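Long-range contact in organophosphorus hydrolase (Pseudomonas pseudoalcaligenes, PDB 4LE6), which is a zinc-containing member of the metallo-beta-lactamase superfamily and probably hydrolyses organophosphate triesters: residues Q255-V261 with R276-L280. Numbering follows the deposited sequence. Where two conformers were deposited one is given.
Sequences QFAKPEV and RQRIL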
ATOM      1  N   GLN A 255      13.174  10.050  -8.131  1.00 24.81           N
ATOM      2  CA  GLN A 255      13.752  11.167  -7.392  1.00 28.62           C
ATOM      3  C   GLN A 255      14.235  10.828  -5.980  1.00 28.19           C
ATOM      4  O   GLN A 255      14.885  11.649  -5.344  1.00 25.65           O
ATOM      5  CB  GLN A 255      12.755  12.329  -7.333  1.00 28.77           C
ATOM      6  CG  GLN A 255      12.469  12.963  -8.701  1.00 27.84           C
ATOM      7  CD  GLN A 255      11.468  14.100  -8.610  1.00 27.48           C
ATOM      8  OE1 GLN A 255      10.291  13.874  -8.360  1.00 27.16           O
ATOM      9  NE2 GLN A 255      11.936  15.326  -8.783  1.00 26.37           N
ATOM     10  N   PHE A 256      13.899   9.646  -5.471  1.00 25.79           N
ATOM     11  CA  PHE A 256      14.587   9.141  -4.290  1.00 25.47           C
ATOM     12  C   PHE A 256      15.964   8.670  -4.720  1.00 27.50           C
ATOM     13  O   PHE A 256      16.982   9.119  -4.174  1.00 26.83           O
ATOM     14  CB  PHE A 256      13.800   8.016  -3.629  1.00 24.50           C
ATOM     15  CG  PHE A 256      12.632   8.500  -2.803  1.00 22.81           C
ATOM     16  CD1 PHE A 256      12.830   8.994  -1.528  1.00 21.49           C
ATOM     17  CD2 PHE A 256      11.338   8.439  -3.296  1.00 21.01           C
ATOM     18  CE1 PHE A 256      11.749   9.428  -0.753  1.00 21.39           C
ATOM     19  CE2 PHE A 256      10.260   8.872  -2.530  1.00 22.87           C
ATOM     20  CZ  PHE A 256      10.465   9.370  -1.260  1.00 21.53           C
ATOM     21  N   ALA A 257      16.012   7.801  -5.729  1.00 26.27           N
ATOM     22  CA  ALA A 257      17.301   7.308  -6.219  1.00 26.49           C
ATOM     23  C   ALA A 257      18.172   8.439  -6.792  1.00 27.74           C
ATOM     24  O   ALA A 257      19.392   8.446  -6.614  1.00 27.96           O
ATOM     25  CB  ALA A 257      17.096   6.226  -7.258  1.00 27.76           C
ATOM     26  N   LYS A 258      17.545   9.388  -7.485  1.00 27.30           N
ATOM     27  CA  LYS A 258      18.271  10.488  -8.128  1.00 28.74           C
ATOM     28  C   LYS A 258      17.589  11.833  -7.848  1.00 27.66           C
ATOM     29  O   LYS A 258      16.878  12.377  -8.700  1.00 26.91           O
ATOM     30  CB  LYS A 258      18.391  10.211  -9.625  1.00 32.83           C
ATOM     31  CG  LYS A 258      19.112   8.889  -9.891  1.00 38.37           C
ATOM     32  CD  LYS A 258      19.702   8.803 -11.290  1.00 47.65           C
ATOM     33  CE  LYS A 258      20.431   7.468 -11.498  1.00 58.10           C
ATOM     34  NZ  LYS A 258      20.791   7.220 -12.926  1.00 66.81           N
ATOM     35  N   PRO A 259      17.797  12.361  -6.630  1.00 31.66           N
ATOM     36  CA  PRO A 259      17.157  13.621  -6.223  1.00 30.03           C
ATOM     37  C   PRO A 259      17.565  14.766  -7.136  1.00 29.42           C
ATOM     38  O   PRO A 259      16.851  15.764  -7.173  1.00 28.72           O
ATOM     39  CB  PRO A 259      17.688  13.855  -4.813  1.00 30.88           C
ATOM     40  CG  PRO A 259      18.079  12.501  -4.314  1.00 35.90           C
ATOM     41  CD  PRO A 259      18.589  11.770  -5.539  1.00 35.31           C
ATOM     42  N   GLU A 260      18.652  14.605  -7.896  1.00 28.20           N
ATOM     43  CA  GLU A 260      19.105  15.677  -8.790  1.00 31.91           C
ATOM     44  C   GLU A 260      18.089  15.901  -9.911  1.00 31.75           C
ATOM     45  O   GLU A 260      18.065  16.963 -10.528  1.00 30.90           O
ATOM     46  CB  GLU A 260      20.495  15.395  -9.404  1.00 37.56           C
ATOM     47  CG  GLU A 260      20.561  14.170 -10.324  1.00 42.25           C
ATOM     48  CD  GLU A 260      20.934  12.900  -9.587  1.00 41.77           C
ATOM     49  OE1 GLU A 260      20.598  12.783  -8.389  1.00 31.95           O
ATOM     50  OE2 GLU A 260      21.572  12.018 -10.207  1.00 45.57           O
ATOM     51  N   VAL A 261      17.255  14.896 -10.178  1.00 28.29           N
ATOM     52  CA  VAL A 261      16.266  14.994 -11.253  1.00 28.20           C
ATOM     53  C   VAL A 261      15.189  16.018 -10.880  1.00 27.44           C
ATOM     54  O   VAL A 261      14.690  16.013  -9.758  1.00 26.47           O
ATOM     55  CB  VAL A 261      15.649  13.607 -11.577  1.00 27.75           C
ATOM     56  CG1 VAL A 261      14.463  13.729 -12.537  1.00 27.60           C
ATOM     57  CG2 VAL A 261      16.710  12.687 -12.188  1.00 28.85           C
ATOM     58  N   ARG A 276      14.877  19.591  -1.748  1.00 31.68           N
ATOM     59  CA  ARG A 276      14.669  18.136  -1.765  1.00 28.83           C
ATOM     60  C   ARG A 276      15.852  17.375  -1.132  1.00 27.70           C
ATOM     61  O   ARG A 276      15.658  16.515  -0.262  1.00 27.25           O
ATOM     62  CB  ARG A 276      14.440  17.640  -3.187  1.00 29.04           C
ATOM     63  CG  ARG A 276      14.366  16.107  -3.303  1.00 26.36           C
ATOM     64  CD  ARG A 276      13.780  15.657  -4.639  1.00 25.85           C
ATOM     65  NE  ARG A 276      14.434  16.296  -5.782  1.00 28.74           N
ATOM     66  CZ  ARG A 276      13.923  17.303  -6.481  1.00 27.59           C
ATOM     67  NH1 ARG A 276      14.600  17.808  -7.493  1.00 31.40           N
ATOM     68  NH2 ARG A 276      12.745  17.822  -6.179  1.00 24.02           N
ATOM     69  N   GLN A 277      17.073  17.697  -1.554  1.00 27.97           N
ATOM     70  CA  GLN A 277      18.262  17.057  -0.972  1.00 30.60           C
ATOM     71  C   GLN A 277      18.298  17.212   0.551  1.00 30.93           C
ATOM     72  O   GLN A 277      18.508  16.230   1.303  1.00 29.58           O
ATOM     73  CB  GLN A 277      19.523  17.646  -1.583  1.00 32.71           C
ATOM     74  CG  GLN A 277      19.736  17.228  -3.032  1.00 35.20           C
ATOM     75  CD  GLN A 277      20.378  15.848  -3.177  1.00 42.49           C
ATOM     76  OE1 GLN A 277      20.405  15.048  -2.235  1.00 42.57           O
ATOM     77  NE2 GLN A 277      20.899  15.566  -4.367  1.00 46.85           N
ATOM     78  N   ARG A 278      18.053  18.438   1.013  1.00 30.09           N
ATOM     79  CA  ARG A 278      18.082  18.711   2.446  0.74 29.73           C
ATOM     80  C   ARG A 278      16.999  17.948   3.207  1.00 27.27           C
ATOM     81  O   ARG A 278      17.267  17.316   4.255  1.00 25.76           O
ATOM     82  CB  ARG A 278      17.919  20.206   2.697  0.74 31.69           C
ATOM     83  CG  ARG A 278      17.845  20.575   4.159  0.74 33.16           C
ATOM     84  CD  ARG A 278      18.053  22.069   4.355  0.74 35.03           C
ATOM     85  NE  ARG A 278      17.001  22.851   3.701  0.74 33.83           N
ATOM     86  CZ  ARG A 278      15.811  23.107   4.233  0.74 32.10           C
ATOM     87  NH1 ARG A 278      14.930  23.830   3.557  0.74 35.32           N
ATOM     88  NH2 ARG A 278      15.492  22.650   5.435  0.74 28.65           N
ATOM     89  N   ILE A 279      15.773  18.026   2.706  1.00 26.39           N
ATOM     90  CA  ILE A 279      14.649  17.382   3.374  1.00 23.36           C
ATOM     91  C   ILE A 279      14.817  15.855   3.372  1.00 23.58           C
ATOM     92  O   ILE A 279      14.470  15.178   4.347  1.00 22.77           O
ATOM     93  CB  ILE A 279      13.318  17.790   2.710  1.00 23.62           C
ATOM     94  CG1 ILE A 279      13.044  19.293   2.936  1.00 28.40           C
ATOM     95  CG2 ILE A 279      12.139  16.956   3.248  1.00 23.31           C
ATOM     96  CD1 ILE A 279      12.951  19.719   4.398  1.00 31.71           C
ATOM     97  N   LEU A 280      15.336  15.300   2.282  1.00 26.79           N
ATOM     98  CA  LEU A 280      15.509  13.849   2.231  1.00 23.28           C
ATOM     99  C   LEU A 280      16.564  13.459   3.251  1.00 25.11           C
ATOM    100  O   LEU A 280      16.373  12.505   4.028  1.00 25.11           O
ATOM    101  CB  LEU A 280      15.929  13.387   0.836  1.00 23.96           C
ATOM    102  CG  LEU A 280      14.837  13.381  -0.231  1.00 24.73           C
ATOM    103  CD1 LEU A 280      15.471  13.126  -1.596  1.00 24.02           C
ATOM    104  CD2 LEU A 280      13.766  12.332   0.082  1.00 24.56           C
TER
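Arg276, on helix 269-286, points at the loop 255-261 and spends its guanidinium on main-chain carbonyls. Arg276 NE donates to Pro259 O at 2.8 Å, and Arg276 NH1 adds a second bond to the same oxygen at 3.1 Å, so this one carbonyl, near the plane of the guanidinium, takes two donors. NH2 is satisfied by Ile248 O. Val261 O also lies 2.9 Å from Arg276 NH1, but the angle is poor for a hydrogen bond; its donor is instead Gln255 NE2, at 3.0 Å. Gln255 NE2 lies over one face of the guanidinium, 3.6 Å from Arg276 CZ, while Gln255 OE1 accepts from the backbone N of Leu250 and Asn251. In the alpha-beta/beta-alpha sandwich of the metallo-beta-lactamase fold, this loop follows helix 252-255, shortly after the zinc ligand Asp247, and helix 269-286 lies against the sheet that contains strand 240-246. The loop folds through a type I turn from Lys258 to Val261, closed by Val261 N to Lys258 O (2.9 Å). Beside the polar cluster, Pro259 CG packs on Leu280 CD1 at 3.8 Å and Phe256 CE1 on Leu280 CD2 at 3.6 Å, with Tyr310 and Val303 of the same sheet touching both Phe256 and Leu280. Toward the exposed side, Gln277 NE2 stands 3.7 Å from Pro259 CB, a van der Waals contact.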